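Local atomic coordinates of transcriptional regulatory protein FIXJ (Sinorhizobium meliloti, PDB entry 1DBW), a protein that acts, once activated by FixL, as a transcriptional activator that induces the nitrogen-fixation regulatory genes nifA and fixK. Residues Val6-Glu12 / Val50-Arg56; Met22-Phe28 / Ile111-Glu116; Ser78-His84 / Ala98-Lys104. The protein carries 2 engineered substitutions. All coordinates share one frame; numbering follows the deposited sequence. Where two conformers were deposited one is given.

The three contacts belong to the receiver domain of FixJ, a doubly wound five-stranded parallel fold. Interaction 1 pairs two neighbouring inner strands, 5-10 and 49-54, and ends in the magnesium-binding residues Asp10, Asp11, Asp54 and Arg56. Interaction 3 pairs the next strand with an edge strand. The centres of interactions 1 and 3 are about 10 Å apart, and the sheet continues between them through the backbone, with Thr53 O 2.8 Å from Ile81 N. Interaction 2 joins the two helices covering one side of the sheet, and Val6 CG2 lies 3.7 Å from Ile115 CG2. Ile111 continues that layer onto Ile79 and Ile102, its side chain about 9 Å from that of Asp54.

Interaction 1 of 3, residues Val6-Glu12 / Val50-Arg56; sequences VHIVDDE and VLVTDLR
Glu12 and Arg56 form the shortest ion pair between the segments: Glu12 OE1 lies 2.8 Å from Arg56 NH1 but over a face of the guanidinium, so charge alone holds them and no N-H points at the oxygen. Asp11 forms a second salt bridge at the edge, near the guanidinium plane, with OD2 3.5 Å from Arg56 NE. Its CG sits between the backbone N and the carbonyl carbon (chi1 68°), which turns the carboxylate to the opposite loop, where OD2 also accepts a weak bond from Arg56 N. Arg56 reaches back through NH2 to Asp54 OD1 at 3.2 Å, a weak, bent bond that completes a four-residue network; Lys104 pairs with Asp54 OD2. The Asp10 and Asp54 carboxylates are neighbours without a hydrogen bond, two like-charged acceptors with Asp10 OD2 3.3 Å from Asp54 OD1.

Behind this cluster the strands run parallel, joined by backbone hydrogen bonds from His7 N to Val50 O, Val52 N to His7 O, Val9 N to Val52 O and Asp54 N to Val9 O. His7 ND1 is hydrogen-bonded to His33 NE2 of strand 29-33. On the aspartate face Ile8 CD1 presses against Val52 CB at 3.5 Å; on the other, Val9 CG2 meets Leu51 CD1 tightly, also at 3.5 Å.

Oxygens crowd the strand ends: Asp10 OD1 and Asp11 OD2 are each 2.8 Å from Asp54 O. Such a cluster of carboxylates and a carbonyl oxygen, probably eased by Arg56 and Lys104, is consistent with the magnesium site and with Asp54 being the predicted phosphorylation site, unmodified here.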
loop_
_atom_site.group_PDB
_atom_site.type_symbol
_atom_site.label_atom_id
_atom_site.label_comp_id
_atom_site.label_asym_id
_atom_site.label_seq_id
_atom_site.Cartn_x
_atom_site.Cartn_y
_atom_site.Cartn_z
ATOM N N VAL A 6 -6.067 1.199 -6.744
ATOM C CA VAL A 6 -5.040 0.680 -5.837
ATOM C C VAL A 6 -3.738 1.404 -6.226
ATOM O O VAL A 6 -3.256 1.245 -7.337
ATOM C CB VAL A 6 -4.807 -0.844 -6.011
ATOM C CG1 VAL A 6 -3.770 -1.322 -4.947
ATOM C CG2 VAL A 6 -6.104 -1.610 -5.843
ATOM N N HIS A 7 -3.127 2.091 -5.251
ATOM C CA HIS A 7 -1.897 2.854 -5.488
ATOM C C HIS A 7 -0.766 2.058 -4.922
ATOM O O HIS A 7 -0.780 1.825 -3.720
ATOM C CB HIS A 7 -2.015 4.211 -4.777
ATOM C CG HIS A 7 -3.013 5.111 -5.439
ATOM N ND1 HIS A 7 -2.680 5.897 -6.525
ATOM C CD2 HIS A 7 -4.346 5.273 -5.247
ATOM C CE1 HIS A 7 -3.763 6.491 -6.985
ATOM N NE2 HIS A 7 -4.793 6.129 -6.231
ATOM N N ILE A 8 0.136 1.579 -5.797
ATOM C CA ILE A 8 1.237 0.734 -5.350
ATOM C C ILE A 8 2.519 1.530 -5.276
ATOM O O ILE A 8 2.958 2.138 -6.249
ATOM C CB ILE A 8 1.473 -0.438 -6.277
ATOM C CG1 ILE A 8 0.159 -1.209 -6.552
ATOM C CG2 ILE A 8 2.520 -1.354 -5.665
ATOM C CD1 ILE A 8 -0.314 -1.998 -5.397
ATOM N N VAL A 9 3.142 1.502 -4.110
ATOM C CA VAL A 9 4.371 2.248 -3.920
ATOM C C VAL A 9 5.387 1.164 -3.604
ATOM O O VAL A 9 5.285 0.501 -2.594
ATOM C CB VAL A 9 4.213 3.285 -2.754
ATOM C CG1 VAL A 9 5.448 4.135 -2.616
ATOM C CG2 VAL A 9 3.068 4.205 -3.048
ATOM N N ASP A 10 6.246 0.853 -4.565
ATOM C CA ASP A 10 7.245 -0.203 -4.340
ATOM C C ASP A 10 8.621 0.270 -4.790
ATOM O O ASP A 10 8.787 0.766 -5.910
ATOM C CB ASP A 10 6.830 -1.492 -5.065
ATOM C CG ASP A 10 7.596 -2.740 -4.592
ATOM O OD1 ASP A 10 8.736 -2.641 -4.072
ATOM O OD2 ASP A 10 7.039 -3.845 -4.755
ATOM N N ASP A 11 9.585 0.143 -3.878
ATOM C CA ASP A 11 10.965 0.552 -4.104
ATOM C C ASP A 11 11.712 -0.343 -5.100
ATOM O O ASP A 11 12.411 0.163 -5.987
ATOM C CB ASP A 11 11.722 0.612 -2.767
ATOM C CG ASP A 11 11.931 -0.763 -2.137
ATOM O OD1 ASP A 11 13.097 -1.118 -1.856
ATOM O OD2 ASP A 11 10.938 -1.495 -1.929
ATOM N N GLU A 12 11.561 -1.661 -4.948
ATOM C CA GLU A 12 12.217 -2.626 -5.829
ATOM C C GLU A 12 11.474 -2.685 -7.167
ATOM O O GLU A 12 10.370 -3.224 -7.247
ATOM C CB GLU A 12 12.255 -4.009 -5.163
ATOM C CG GLU A 12 13.334 -4.942 -5.715
ATOM C CD GLU A 12 13.687 -6.084 -4.763
ATOM O OE1 GLU A 12 14.004 -5.810 -3.582
ATOM O OE2 GLU A 12 13.667 -7.257 -5.200
ATOM N N VAL A 50 -6.884 3.140 -2.473
ATOM C CA VAL A 50 -6.298 2.304 -1.424
ATOM C C VAL A 50 -4.798 2.321 -1.681
ATOM O O VAL A 50 -4.361 2.204 -2.819
ATOM C CB VAL A 50 -6.808 0.827 -1.507
ATOM C CG1 VAL A 50 -6.023 -0.101 -0.544
ATOM C CG2 VAL A 50 -8.266 0.809 -1.151
ATOM N N LEU A 51 -4.010 2.327 -0.616
ATOM C CA LEU A 51 -2.557 2.340 -0.769
ATOM C C LEU A 51 -1.971 0.995 -0.393
ATOM O O LEU A 51 -2.421 0.375 0.581
ATOM C CB LEU A 51 -1.960 3.383 0.176
ATOM C CG LEU A 51 -0.427 3.357 0.355
ATOM C CD1 LEU A 51 0.332 3.718 -0.973
ATOM C CD2 LEU A 51 -0.103 4.398 1.455
ATOM N N VAL A 52 -1.041 0.523 -1.220
ATOM C CA VAL A 52 -0.343 -0.739 -0.915
ATOM C C VAL A 52 1.131 -0.389 -0.971
ATOM O O VAL A 52 1.636 0.036 -2.013
ATOM C CB VAL A 52 -0.649 -1.835 -1.898
ATOM C CG1 VAL A 52 0.169 -3.088 -1.543
ATOM C CG2 VAL A 52 -2.151 -2.214 -1.833
ATOM N N THR A 53 1.837 -0.576 0.156
ATOM C CA THR A 53 3.256 -0.276 0.158
ATOM C C THR A 53 4.114 -1.535 0.238
ATOM O O THR A 53 3.675 -2.549 0.776
ATOM C CB THR A 53 3.646 0.597 1.382
ATOM O OG1 THR A 53 3.533 -0.183 2.575
ATOM C CG2 THR A 53 2.722 1.817 1.511
ATOM N N ASP A 54 5.258 -1.489 -0.431
ATOM C CA ASP A 54 6.258 -2.560 -0.339
ATOM C C ASP A 54 7.573 -1.789 -0.412
ATOM O O ASP A 54 8.200 -1.668 -1.483
ATOM C CB ASP A 54 6.166 -3.598 -1.467
ATOM C CG ASP A 54 7.141 -4.776 -1.263
ATOM O OD1 ASP A 54 7.110 -5.716 -2.082
ATOM O OD2 ASP A 54 7.924 -4.771 -0.276
ATOM N N LEU A 55 7.888 -1.145 0.713
ATOM C CA LEU A 55 9.077 -0.304 0.883
ATOM C C LEU A 55 10.070 -1.031 1.787
ATOM O O LEU A 55 9.767 -1.334 2.945
ATOM C CB LEU A 55 8.678 1.025 1.503
ATOM C CG LEU A 55 7.717 1.809 0.613
ATOM C CD1 LEU A 55 7.050 2.939 1.387
ATOM C CD2 LEU A 55 8.473 2.324 -0.601
ATOM N N ARG A 56 11.244 -1.316 1.237
ATOM C CA ARG A 56 12.276 -2.049 1.966
ATOM C C ARG A 56 13.386 -1.176 2.496
ATOM O O ARG A 56 13.956 -1.487 3.543
ATOM C CB ARG A 56 12.867 -3.140 1.079
ATOM C CG ARG A 56 11.817 -4.010 0.418
ATOM C CD ARG A 56 12.334 -4.567 -0.886
ATOM N NE ARG A 56 11.245 -4.986 -1.758
ATOM C CZ ARG A 56 11.130 -6.203 -2.280
ATOM N NH1 ARG A 56 12.040 -7.134 -2.018
ATOM N NH2 ARG A 56 10.102 -6.490 -3.071
#

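Interaction 2 of 3, residues Met22-Phe28 / Ile111-Glu116; sequences MLTMNGF and IIEAIE
Phe28 presents the edge of its ring to helix 108-119: Ile112 CG2 lies near the ring plane, 3.7 Å from CZ. Ile115 CG2 approaches obliquely, 3.9 Å from Phe28 CE2, and Glu116 OE1 is more distant, 4.2 Å from Phe28 CZ, and oblique to the ring, the carboxylate plane being 39° from that of the ring. Leu23 O also sits at the ring's edge, in its plane. The second flat group is the Asn26 amide. The Asn26 and Ile112 side chains cross at about a right angle, Ile112 CD1 against the amide, 3.7 Å from Asn26 CG and almost equally far from OD1 and ND2. That amide is fixed by a nearly straight bond from ND2 to Met22 O, 2.9 Å long, which lies in the amide plane but meets the carbonyl from above its own plane.

Ile112 lies between Asn26 and Phe28 and touches both, and its other neighbours come from the last turn of helix 13-25. Leu23 slides past it and meets Ile115 tip to tip, CD1 to CD1 at 3.6 Å. Met22 is bent at chi2 (-80°) and chi3 (-70°), folding its thioether toward helix 108-119, and CE reaches Ile111 CG2 at 3.6 Å. The turn closes as a Schellman motif with Gly27 at positive phi, through bonds from Phe28 N to Leu23 O and Gly27 N to Thr24 O; Asn26 N is an additional donor to Leu23 O, from the opposite face to Phe28 N.

The Phe28 side chain comes within about 3 Å of a bound polyethylene glycol, probably from the crystallisation liquor. Beneath the apolar seam Leu23, Phe28 and Ile115 rest on Val6 of strand 5-10, and Ile111 on Ile102 of strand 100-103, so the domain's first and last helices share one side of the sheet.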
loop_
_atom_site.group_PDB
_atom_site.type_symbol
_atom_site.label_atom_id
_atom_site.label_comp_id
_atom_site.label_asym_id
_atom_site.label_seq_id
_atom_site.Cartn_x
_atom_site.Cartn_y
_atom_site.Cartn_z
ATOM N N MET A 22 -0.140 -8.171 -11.658
ATOM C CA MET A 22 -1.034 -9.192 -11.138
ATOM C C MET A 22 -2.385 -8.591 -10.755
ATOM O O MET A 22 -3.406 -9.157 -11.094
ATOM C CB MET A 22 -0.414 -9.915 -9.942
ATOM C CG MET A 22 -1.294 -11.021 -9.370
ATOM S SD MET A 22 -2.621 -10.473 -8.279
ATOM C CE MET A 22 -1.633 -9.913 -6.813
ATOM N N LEU A 23 -2.390 -7.419 -10.118
ATOM C CA LEU A 23 -3.643 -6.778 -9.734
ATOM C C LEU A 23 -4.394 -6.330 -10.975
ATOM O O LEU A 23 -5.621 -6.501 -11.077
ATOM C CB LEU A 23 -3.378 -5.598 -8.785
ATOM C CG LEU A 23 -2.833 -6.065 -7.426
ATOM C CD1 LEU A 23 -2.524 -4.808 -6.591
ATOM C CD2 LEU A 23 -3.870 -6.936 -6.724
ATOM N N THR A 24 -3.635 -5.832 -11.939
ATOM C CA THR A 24 -4.216 -5.389 -13.206
ATOM C C THR A 24 -4.929 -6.562 -13.867
ATOM O O THR A 24 -6.061 -6.425 -14.329
ATOM C CB THR A 24 -3.147 -4.816 -14.161
ATOM O OG1 THR A 24 -2.621 -3.604 -13.601
ATOM C CG2 THR A 24 -3.766 -4.468 -15.495
ATOM N N MET A 25 -4.296 -7.727 -13.888
ATOM C CA MET A 25 -4.932 -8.866 -14.518
ATOM C C MET A 25 -6.203 -9.326 -13.811
ATOM O O MET A 25 -7.065 -9.954 -14.434
ATOM C CB MET A 25 -3.935 -10.016 -14.694
ATOM C CG MET A 25 -2.792 -9.661 -15.623
ATOM S SD MET A 25 -1.622 -11.015 -15.871
ATOM C CE MET A 25 -2.649 -12.422 -15.601
ATOM N N ASN A 26 -6.345 -8.983 -12.532
ATOM C CA ASN A 26 -7.532 -9.356 -11.771
ATOM C C ASN A 26 -8.638 -8.287 -11.879
ATOM O O ASN A 26 -9.660 -8.377 -11.224
ATOM C CB ASN A 26 -7.165 -9.673 -10.319
ATOM C CG ASN A 26 -6.583 -11.089 -10.172
ATOM O OD1 ASN A 26 -7.329 -12.046 -9.984
ATOM N ND2 ASN A 26 -5.260 -11.226 -10.290
ATOM N N GLY A 27 -8.373 -7.266 -12.683
ATOM C CA GLY A 27 -9.358 -6.219 -12.908
ATOM C C GLY A 27 -9.323 -4.976 -12.047
ATOM O O GLY A 27 -10.236 -4.151 -12.098
ATOM N N PHE A 28 -8.329 -4.874 -11.169
ATOM C CA PHE A 28 -8.257 -3.691 -10.325
ATOM C C PHE A 28 -7.752 -2.496 -11.113
ATOM O O PHE A 28 -7.042 -2.689 -12.105
ATOM C CB PHE A 28 -7.229 -3.952 -9.207
ATOM C CG PHE A 28 -7.728 -4.866 -8.132
ATOM C CD1 PHE A 28 -7.544 -6.255 -8.224
ATOM C CD2 PHE A 28 -8.388 -4.344 -7.034
ATOM C CE1 PHE A 28 -8.021 -7.091 -7.221
ATOM C CE2 PHE A 28 -8.872 -5.171 -6.021
ATOM C CZ PHE A 28 -8.690 -6.551 -6.113
ATOM N N ILE A 111 -3.444 -11.018 -0.831
ATOM C CA ILE A 111 -3.285 -9.580 -0.960
ATOM C C ILE A 111 -4.568 -9.007 -1.568
ATOM O O ILE A 111 -4.992 -7.918 -1.203
ATOM C CB ILE A 111 -2.048 -9.196 -1.796
ATOM C CG1 ILE A 111 -1.808 -7.684 -1.721
ATOM C CG2 ILE A 111 -2.215 -9.600 -3.241
ATOM C CD1 ILE A 111 -1.613 -7.173 -0.340
ATOM N N ILE A 112 -5.188 -9.740 -2.482
ATOM C CA ILE A 112 -6.446 -9.252 -3.081
ATOM C C ILE A 112 -7.535 -9.097 -1.997
ATOM O O ILE A 112 -8.261 -8.103 -1.958
ATOM C CB ILE A 112 -6.907 -10.195 -4.213
ATOM C CG1 ILE A 112 -5.968 -10.026 -5.417
ATOM C CG2 ILE A 112 -8.366 -9.910 -4.622
ATOM C CD1 ILE A 112 -6.113 -11.103 -6.477
ATOM N N GLU A 113 -7.646 -10.069 -1.096
ATOM C CA GLU A 113 -8.641 -9.965 -0.032
ATOM C C GLU A 113 -8.357 -8.776 0.882
ATOM O O GLU A 113 -9.288 -8.077 1.287
ATOM C CB GLU A 113 -8.711 -11.262 0.779
ATOM C CG GLU A 113 -9.071 -12.481 -0.066
ATOM C CD GLU A 113 -10.554 -12.809 -0.056
ATOM O OE1 GLU A 113 -11.373 -11.864 -0.023
ATOM O OE2 GLU A 113 -10.898 -14.021 -0.086
ATOM N N ALA A 114 -7.085 -8.549 1.210
ATOM C CA ALA A 114 -6.704 -7.422 2.052
ATOM C C ALA A 114 -7.076 -6.090 1.375
ATOM O O ALA A 114 -7.607 -5.196 2.030
ATOM C CB ALA A 114 -5.211 -7.473 2.365
ATOM N N ILE A 115 -6.787 -5.963 0.072
ATOM C CA ILE A 115 -7.112 -4.748 -0.660
ATOM C C ILE A 115 -8.629 -4.522 -0.695
ATOM O O ILE A 115 -9.103 -3.406 -0.492
ATOM C CB ILE A 115 -6.549 -4.795 -2.130
ATOM C CG1 ILE A 115 -5.008 -4.814 -2.099
ATOM C CG2 ILE A 115 -7.110 -3.599 -2.922
ATOM C CD1 ILE A 115 -4.333 -5.115 -3.460
ATOM N N GLU A 116 -9.398 -5.588 -0.903
ATOM C CA GLU A 116 -10.863 -5.456 -0.899
ATOM C C GLU A 116 -11.357 -5.018 0.500
ATOM O O GLU A 116 -12.208 -4.128 0.619
ATOM C CB GLU A 116 -11.501 -6.776 -1.339
ATOM C CG GLU A 116 -11.097 -7.177 -2.752
ATOM C CD GLU A 116 -11.669 -8.527 -3.169
ATOM O OE1 GLU A 116 -11.740 -8.787 -4.391
ATOM O OE2 GLU A 116 -12.032 -9.328 -2.280
#

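Interaction 3 of 3, residues Ser78-His84 / Ala98-Lys104; sequences SIVITGH and AVDFIEK
Ile79 and Ile102 cross on the face of the sheet that helix 108-119 covers, with Ile79 CG2 3.8 Å from Ile102 CG1. Their strands belong to a beta-alpha-beta crossover, strand 78-82, helix 87-95 and strand 100-103, and run parallel at 25°. Backbone hydrogen bonds alternate between them: Val80 N to Asp100 O, Ile102 N to Val80 O, Thr82 N to Ile102 O and Lys104 N to Thr82 O.

On the opposite face Thr82 and Phe101 meet at a slant, with Thr82 OG1 3.5 Å from Glu103 CA and 3.8 Å from Phe101 CD1. Thr82 and Phe101 probably correspond to the switch threonine and aromatic residue of receiver domains. The Phe101 ring leads away from strand 78-82 and packs on Ala90 and Met94 of helix 87-95.

Past the strand ends, Lys104 crosses Ile81 at about a right angle, tightly enough that Lys104 CG lies 3.3 Å from Ile81 CG2. Its chain then bends at chi3 (-83°), carrying NZ to Asp54 OD2 and so linking this edge of the sheet to the magnesium-binding cluster. The Lys104 carbonyl faces the other loop: His84 ND1 donates to a lone pair of Lys104 O, in the carbonyl plane, at 3.0 Å, though the bond is bent (133° at the hydrogen) and the oxygen is tilted 17° off the imidazole plane.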
loop_
_atom_site.group_PDB
_atom_site.type_symbol
_atom_site.label_atom_id
_atom_site.label_comp_id
_atom_site.label_asym_id
_atom_site.label_seq_id
_atom_site.Cartn_x
_atom_site.Cartn_y
_atom_site.Cartn_z
ATOM N N SER A 78 -4.610 1.872 4.040
ATOM C CA SER A 78 -3.337 1.299 3.575
ATOM C C SER A 78 -2.984 -0.111 4.068
ATOM O O SER A 78 -3.168 -0.412 5.255
ATOM C CB SER A 78 -2.167 2.213 3.987
ATOM O OG SER A 78 -2.493 3.597 3.966
ATOM N N ILE A 79 -2.405 -0.913 3.158
ATOM C CA ILE A 79 -1.936 -2.268 3.394
ATOM C C ILE A 79 -0.428 -2.121 3.291
ATOM O O ILE A 79 0.106 -1.622 2.293
ATOM C CB ILE A 79 -2.409 -3.201 2.281
ATOM C CG1 ILE A 79 -3.941 -3.256 2.264
ATOM C CG2 ILE A 79 -1.825 -4.604 2.492
ATOM C CD1 ILE A 79 -4.532 -3.474 3.663
ATOM N N VAL A 80 0.286 -2.573 4.313
ATOM C CA VAL A 80 1.748 -2.440 4.304
ATOM C C VAL A 80 2.321 -3.835 4.119
ATOM O O VAL A 80 2.010 -4.705 4.871
ATOM C CB VAL A 80 2.256 -1.832 5.653
ATOM C CG1 VAL A 80 3.782 -1.850 5.700
ATOM C CG2 VAL A 80 1.740 -0.353 5.801
ATOM N N ILE A 81 3.045 -4.056 3.028
ATOM C CA ILE A 81 3.641 -5.363 2.789
ATOM C C ILE A 81 4.929 -5.326 3.597
ATOM O O ILE A 81 5.759 -4.409 3.429
ATOM C CB ILE A 81 3.930 -5.577 1.309
ATOM C CG1 ILE A 81 2.600 -5.692 0.569
ATOM C CG2 ILE A 81 4.735 -6.848 1.132
ATOM C CD1 ILE A 81 2.757 -5.691 -0.960
ATOM N N THR A 82 5.121 -6.369 4.389
ATOM C CA THR A 82 6.268 -6.425 5.283
ATOM C C THR A 82 7.238 -7.572 4.976
ATOM O O THR A 82 6.868 -8.582 4.366
ATOM C CB THR A 82 5.776 -6.491 6.767
ATOM O OG1 THR A 82 4.960 -7.652 6.944
ATOM C CG2 THR A 82 4.897 -5.253 7.110
ATOM N N GLY A 83 8.479 -7.405 5.432
ATOM C CA GLY A 83 9.497 -8.406 5.193
ATOM C C GLY A 83 9.221 -9.757 5.813
ATOM O O GLY A 83 8.561 -9.860 6.863
ATOM N N HIS A 84 9.714 -10.805 5.148
ATOM C CA HIS A 84 9.542 -12.157 5.652
ATOM C C HIS A 84 10.182 -12.204 7.047
ATOM O O HIS A 84 11.337 -11.772 7.208
ATOM C CB HIS A 84 10.228 -13.175 4.741
ATOM C CG HIS A 84 10.048 -14.589 5.192
ATOM N ND1 HIS A 84 8.805 -15.166 5.349
ATOM C CD2 HIS A 84 10.952 -15.530 5.567
ATOM C CE1 HIS A 84 8.949 -16.402 5.799
ATOM N NE2 HIS A 84 10.240 -16.646 5.941
ATOM N N ALA A 98 -2.283 1.238 9.637
ATOM C CA ALA A 98 -2.534 0.390 8.467
ATOM C C ALA A 98 -3.775 -0.462 8.733
ATOM O O ALA A 98 -4.051 -0.842 9.865
ATOM C CB ALA A 98 -1.305 -0.531 8.226
ATOM N N VAL A 99 -4.571 -0.691 7.695
ATOM C CA VAL A 99 -5.758 -1.523 7.773
ATOM C C VAL A 99 -5.267 -2.938 8.041
ATOM O O VAL A 99 -5.899 -3.707 8.757
ATOM C CB VAL A 99 -6.520 -1.520 6.412
ATOM C CG1 VAL A 99 -7.531 -2.686 6.347
ATOM C CG2 VAL A 99 -7.211 -0.175 6.199
ATOM N N ASP A 100 -4.142 -3.286 7.431
ATOM C CA ASP A 100 -3.559 -4.611 7.617
ATOM C C ASP A 100 -2.137 -4.629 7.116
ATOM O O ASP A 100 -1.680 -3.700 6.464
ATOM C CB ASP A 100 -4.352 -5.681 6.858
ATOM C CG ASP A 100 -4.247 -7.081 7.504
ATOM O OD1 ASP A 100 -3.507 -7.289 8.504
ATOM O OD2 ASP A 100 -4.945 -7.987 7.017
ATOM N N PHE A 101 -1.415 -5.669 7.498
ATOM C CA PHE A 101 -0.064 -5.845 7.005
ATOM C C PHE A 101 -0.125 -7.192 6.307
ATOM O O PHE A 101 -1.013 -8.013 6.591
ATOM C CB PHE A 101 0.979 -5.951 8.136
ATOM C CG PHE A 101 0.862 -7.215 8.949
ATOM C CD1 PHE A 101 1.629 -8.349 8.636
ATOM C CD2 PHE A 101 -0.047 -7.292 10.009
ATOM C CE1 PHE A 101 1.488 -9.545 9.382
ATOM C CE2 PHE A 101 -0.191 -8.456 10.746
ATOM C CZ PHE A 101 0.584 -9.596 10.431
ATOM N N ILE A 102 0.775 -7.391 5.365
ATOM C CA ILE A 102 0.876 -8.664 4.683
ATOM C C ILE A 102 2.339 -9.039 4.628
ATOM O O ILE A 102 3.128 -8.369 3.995
ATOM C CB ILE A 102 0.376 -8.601 3.255
ATOM C CG1 ILE A 102 -1.114 -8.213 3.230
ATOM C CG2 ILE A 102 0.600 -9.972 2.576
ATOM C CD1 ILE A 102 -2.037 -9.240 3.815
ATOM N N GLU A 103 2.691 -10.140 5.277
ATOM C CA GLU A 103 4.070 -10.609 5.294
ATOM C C GLU A 103 4.407 -11.373 4.001
ATOM O O GLU A 103 3.619 -12.197 3.532
ATOM C CB GLU A 103 4.248 -11.534 6.518
ATOM C CG GLU A 103 5.640 -12.133 6.652
ATOM C CD GLU A 103 5.726 -13.187 7.761
ATOM O OE1 GLU A 103 4.744 -13.417 8.510
ATOM O OE2 GLU A 103 6.789 -13.820 7.857
ATOM N N LYS A 104 5.564 -11.058 3.423
ATOM C CA LYS A 104 6.066 -11.701 2.229
ATOM C C LYS A 104 6.739 -13.042 2.562
ATOM O O LYS A 104 7.312 -13.200 3.652
ATOM C CB LYS A 104 7.131 -10.815 1.574
ATOM C CG LYS A 104 6.619 -9.514 1.046
ATOM C CD LYS A 104 7.633 -8.821 0.160
ATOM C CE LYS A 104 8.642 -8.030 0.965
ATOM N NZ LYS A 104 9.456 -7.191 0.059
#